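Local atomic coordinates of GH18329p (Drosophila melanogaster, PDB entry 5YGB), a protein that binds the N-terminal tail of piwi through its Tudor domain and probably recruits Piwi proteins to the piRNA biogenesis machinery that silences transposons in the germline. Residues V77-N82 with K87-D92; E151-V156 with L203-L208. The protein carries 1 engineered substitution. All blocks are in the same frame, centred on the assembly; numbering follows the deposited sequence.

Interaction 1 of 2, residues V77-N82 with K87-D92; sequences VDIMPN and KEQVID
I79 sets its CG2 methyl over the flat face of the Q89 amide, 3.4 Å from CD and equidistant from OE1 and NE2. The same methyl lies 3.7 Å from CD1 of I91, whose side chain runs alongside that of I79. Replacing Q89 by an alanine would probably strip the I79 methyl of its amide cover and leave a gap beside it. On the other face M80 lays its CG against V90 CB (4.1 Å), and the bent chain carries its CE past V90 O toward D92 CB (4.2 Å), while V90 CG2 reaches N82 CA.

These residues form the end of an antiparallel hairpin in the Tudor core. M80 and V90 exchange two backbone hydrogen bonds, and N82 N gives a nearly straight one (176°) to E88 O. At the far end V77 and D78 both face D92 in a classic beta bulge: V77 N donates to D92 O at 2.8 Å, and D78 N only weakly. With CG anti to the backbone N (chi1 -171°), D92 lays the flat of its carboxylate on the V77 CG2 methyl, 3.4 Å from D92 CG, and a water donates to both D92 OD2 and D78 OD2, probably easing their like charges. A second water joins N82 ND2, E88 OE1 and Q89 O; N82 OD1 accepts from Y84 N. Beyond the hairpin, Y103 of strand 101-104 packs on V90 and D92.

Interaction 2 of 2, residues E151-V156 with L203-L208; sequences EELTEV and LNIADL
L153 and I205 both have the chain beyond CB swung opposite their own carbonyl carbon (chi1 -67° and -74°) and then stretched out straight, with CD1 anti to CA in each. The two extended side chains slide past one another in opposite directions. The far end of the leucine, CD1, comes 4.0 Å from the branch methyl CG2 of I205, while the far end of the isoleucine, CD1, passes back to L153 CB at 4.1 Å and lies about as close to the L153 carbonyl oxygen. CD1 of L153 also approaches L208 CB at 4.3 Å, so the leucine meets two residues one turn apart on the second helix. T154 adds its methyl: CG2 touches I205 CD1 at 4.1 Å, the two side chains crossing at about a right angle, while its hydroxyl turns to F150 O within its own helix. Further out, L153 also packs on M209, T154 rests on V9 of strand 5-12, and I205 touches L194 of strand 188-195.

The contact is purely apolar and modest in area, joining the C-terminal end of helix 144-154 to the first turn of helix 205-211 beside the staphylococcal nuclease-like barrel of the extended Tudor domain. Both segments lie at helix ends. E155 leaves the first helix with positive phi and holds R160 in a salt bridge; N204 is the N-cap of the second, its OD1 taking D207 N at 2.9 Å, nearly in line with the amide C=O.

From the N terminus the chain first lays down strands 5-12 and 17-22 of the nuclease-like half, crosses over helix 25-41 and enters the Tudor core. There interaction 1 closes a very short loop, four residues, between strands 70-81 and 89-95. The chain then returns through strand 124-128 to the nuclease-like half, where interaction 2 closes a longer loop: 46 residues, holding strands 162-171 and 188-195, separate its two segments. The contacts follow in series, neither enclosing nor crossing the other, and their centres lie about 36 Å apart on opposite sides of the chain's centre. One secures a hairpin end, the other two helix ends.

Interaction 1 of 2, residues V77-N82 with K87-D92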
# COMPACT_ATOMS: atom_id res chain seq x y z
N VAL A 77 -6.44 3.60 11.15
CA VAL A 77 -5.20 3.82 11.90
C VAL A 77 -5.27 5.07 12.78
O VAL A 77 -4.43 5.22 13.68
CB VAL A 77 -3.98 3.88 10.98
CG1 VAL A 77 -3.82 2.54 10.25
CG2 VAL A 77 -4.10 5.01 10.00
N ASP A 78 -6.25 5.93 12.57
CA ASP A 78 -6.43 7.10 13.43
C ASP A 78 -7.83 7.65 13.23
O ASP A 78 -8.45 7.45 12.17
CB ASP A 78 -5.36 8.18 13.15
CG ASP A 78 -5.03 9.03 14.37
OD1 ASP A 78 -5.70 8.91 15.42
OD2 ASP A 78 -4.07 9.83 14.27
N ILE A 79 -8.34 8.33 14.25
CA ILE A 79 -9.64 8.98 14.22
C ILE A 79 -9.50 10.34 14.89
O ILE A 79 -8.93 10.43 15.97
CB ILE A 79 -10.71 8.15 14.96
CG1 ILE A 79 -10.85 6.75 14.37
CG2 ILE A 79 -12.06 8.88 14.93
CD1 ILE A 79 -11.77 5.86 15.18
N MET A 80 -10.00 11.39 14.25
CA MET A 80 -9.87 12.73 14.80
C MET A 80 -11.12 13.53 14.49
O MET A 80 -11.86 13.20 13.57
CB MET A 80 -8.63 13.41 14.24
CG MET A 80 -8.57 13.39 12.74
SD MET A 80 -6.96 12.81 12.19
CE MET A 80 -7.15 11.06 12.44
N PRO A 81 -11.38 14.59 15.27
CA PRO A 81 -12.57 15.37 14.94
C PRO A 81 -12.41 16.15 13.65
O PRO A 81 -11.31 16.57 13.30
CB PRO A 81 -12.73 16.32 16.13
CG PRO A 81 -11.90 15.72 17.23
CD PRO A 81 -10.77 15.02 16.55
N ASN A 82 -13.51 16.30 12.93
CA ASN A 82 -13.57 17.22 11.79
C ASN A 82 -13.35 18.66 12.31
O ASN A 82 -13.93 19.02 13.37
CB ASN A 82 -14.90 17.05 11.10
CG ASN A 82 -15.03 17.88 9.83
OD1 ASN A 82 -14.91 19.10 9.88
ND2 ASN A 82 -15.30 17.22 8.70
N LYS A 87 -18.75 17.49 15.70
CA LYS A 87 -19.62 16.33 15.96
C LYS A 87 -19.38 15.19 14.98
O LYS A 87 -19.98 14.12 15.09
CB LYS A 87 -21.10 16.74 15.93
CG LYS A 87 -21.39 17.83 14.94
CD LYS A 87 -22.59 18.67 15.36
CE LYS A 87 -22.67 19.95 14.57
NZ LYS A 87 -21.34 20.62 14.37
N GLU A 88 -18.52 15.42 13.99
CA GLU A 88 -18.17 14.39 13.03
C GLU A 88 -16.68 14.09 13.13
O GLU A 88 -15.91 14.91 13.62
CB GLU A 88 -18.55 14.81 11.60
CG GLU A 88 -18.40 13.69 10.57
CD GLU A 88 -18.90 14.07 9.19
OE1 GLU A 88 -18.24 14.89 8.51
OE2 GLU A 88 -19.95 13.54 8.78
N GLN A 89 -16.28 12.92 12.67
CA GLN A 89 -14.88 12.52 12.69
C GLN A 89 -14.29 12.46 11.29
O GLN A 89 -15.03 12.41 10.29
CB GLN A 89 -14.73 11.17 13.40
CG GLN A 89 -14.95 11.28 14.91
CD GLN A 89 -15.21 9.95 15.59
OE1 GLN A 89 -15.62 8.97 14.95
NE2 GLN A 89 -14.96 9.89 16.89
N VAL A 90 -12.97 12.51 11.23
CA VAL A 90 -12.21 12.24 10.02
C VAL A 90 -11.42 10.97 10.32
O VAL A 90 -10.82 10.86 11.39
CB VAL A 90 -11.27 13.41 9.64
CG1 VAL A 90 -10.43 13.06 8.41
CG2 VAL A 90 -12.09 14.67 9.39
N ILE A 91 -11.44 10.01 9.40
CA ILE A 91 -10.85 8.69 9.64
C ILE A 91 -9.64 8.48 8.76
O ILE A 91 -9.72 8.61 7.54
CB ILE A 91 -11.88 7.56 9.37
CG1 ILE A 91 -13.21 7.87 10.05
CG2 ILE A 91 -11.32 6.20 9.77
CD1 ILE A 91 -13.17 7.77 11.54
N ASP A 92 -8.51 8.17 9.38
CA ASP A 92 -7.27 7.84 8.68
C ASP A 92 -7.29 6.34 8.36
O ASP A 92 -7.26 5.51 9.28
CB ASP A 92 -6.07 8.23 9.55
CG ASP A 92 -4.74 8.13 8.83
OD1 ASP A 92 -4.72 7.83 7.62
OD2 ASP A 92 -3.71 8.40 9.50
O HOH W 1 -3.24 10.37 11.47
O HOH W 2 -15.56 14.28 8.38

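Interaction 2 of 2, residues E151-V156 with L203-L208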
# COMPACT_ATOMS: atom_id res chain seq x y z
N GLU A 151 9.00 5.58 -9.36
CA GLU A 151 7.62 5.37 -9.80
C GLU A 151 7.58 4.95 -11.27
O GLU A 151 6.80 4.08 -11.64
CB GLU A 151 6.79 6.63 -9.59
CG GLU A 151 6.52 6.91 -8.11
CD GLU A 151 5.84 8.24 -7.86
OE1 GLU A 151 6.10 9.20 -8.62
OE2 GLU A 151 5.05 8.33 -6.90
N GLU A 152 8.41 5.58 -12.09
CA GLU A 152 8.49 5.25 -13.52
C GLU A 152 9.02 3.85 -13.76
O GLU A 152 8.45 3.09 -14.56
CB GLU A 152 9.39 6.26 -14.24
CG GLU A 152 8.84 7.68 -14.31
CD GLU A 152 9.80 8.64 -15.00
OE1 GLU A 152 10.52 9.38 -14.29
OE2 GLU A 152 9.84 8.66 -16.25
N LEU A 153 10.12 3.49 -13.11
CA LEU A 153 10.72 2.18 -13.33
C LEU A 153 9.82 1.05 -12.84
O LEU A 153 9.79 -0.04 -13.42
CB LEU A 153 12.08 2.10 -12.63
CG LEU A 153 13.17 3.02 -13.19
CD1 LEU A 153 14.44 2.94 -12.34
CD2 LEU A 153 13.47 2.67 -14.65
N THR A 154 9.06 1.31 -11.78
CA THR A 154 8.15 0.29 -11.26
C THR A 154 6.78 0.34 -11.92
O THR A 154 6.00 -0.60 -11.77
CB THR A 154 7.95 0.41 -9.74
OG1 THR A 154 7.39 1.69 -9.41
CG2 THR A 154 9.27 0.22 -8.99
N GLU A 155 6.50 1.42 -12.66
CA GLU A 155 5.16 1.73 -13.18
C GLU A 155 4.08 1.45 -12.13
O GLU A 155 3.10 0.74 -12.39
CB GLU A 155 4.87 0.97 -14.47
CG GLU A 155 3.92 1.75 -15.38
CD GLU A 155 3.42 0.95 -16.56
OE1 GLU A 155 4.01 -0.11 -16.88
OE2 GLU A 155 2.43 1.38 -17.18
N VAL A 156 4.28 2.03 -10.96
CA VAL A 156 3.41 1.81 -9.82
C VAL A 156 1.94 1.94 -10.20
O VAL A 156 1.55 2.87 -10.92
CB VAL A 156 3.76 2.79 -8.67
CG1 VAL A 156 3.81 4.23 -9.16
CG2 VAL A 156 2.76 2.63 -7.52
N LEU A 203 20.48 -5.04 -15.60
CA LEU A 203 20.62 -4.35 -14.33
C LEU A 203 19.30 -4.33 -13.59
O LEU A 203 18.24 -4.17 -14.20
CB LEU A 203 21.10 -2.91 -14.54
CG LEU A 203 22.60 -2.60 -14.65
CD1 LEU A 203 23.30 -3.45 -15.69
CD2 LEU A 203 22.77 -1.11 -14.97
N ASN A 204 19.36 -4.45 -12.27
CA ASN A 204 18.15 -4.32 -11.48
C ASN A 204 17.86 -2.84 -11.20
O ASN A 204 18.65 -1.97 -11.58
CB ASN A 204 18.24 -5.14 -10.18
CG ASN A 204 19.34 -4.67 -9.25
OD1 ASN A 204 19.57 -3.48 -9.08
ND2 ASN A 204 20.03 -5.62 -8.63
N ILE A 205 16.74 -2.56 -10.56
CA ILE A 205 16.27 -1.18 -10.45
C ILE A 205 17.19 -0.34 -9.55
O ILE A 205 17.44 0.82 -9.85
CB ILE A 205 14.80 -1.16 -9.96
CG1 ILE A 205 13.89 -1.58 -11.12
CG2 ILE A 205 14.40 0.23 -9.45
CD1 ILE A 205 12.41 -1.59 -10.81
N ALA A 206 17.74 -0.93 -8.49
CA ALA A 206 18.73 -0.24 -7.66
C ALA A 206 19.93 0.19 -8.49
O ALA A 206 20.41 1.33 -8.38
CB ALA A 206 19.18 -1.13 -6.52
N ASP A 207 20.42 -0.71 -9.34
CA ASP A 207 21.61 -0.39 -10.13
C ASP A 207 21.28 0.63 -11.22
O ASP A 207 22.13 1.47 -11.54
CB ASP A 207 22.21 -1.66 -10.72
CG ASP A 207 22.96 -2.48 -9.67
OD1 ASP A 207 23.37 -1.90 -8.65
OD2 ASP A 207 23.13 -3.70 -9.86
N LEU A 208 20.08 0.57 -11.77
CA LEU A 208 19.65 1.61 -12.71
C LEU A 208 19.60 2.98 -12.03
O LEU A 208 20.07 3.97 -12.59
CB LEU A 208 18.29 1.26 -13.31
CG LEU A 208 18.29 0.11 -14.32
CD1 LEU A 208 16.86 -0.29 -14.66
CD2 LEU A 208 19.06 0.50 -15.58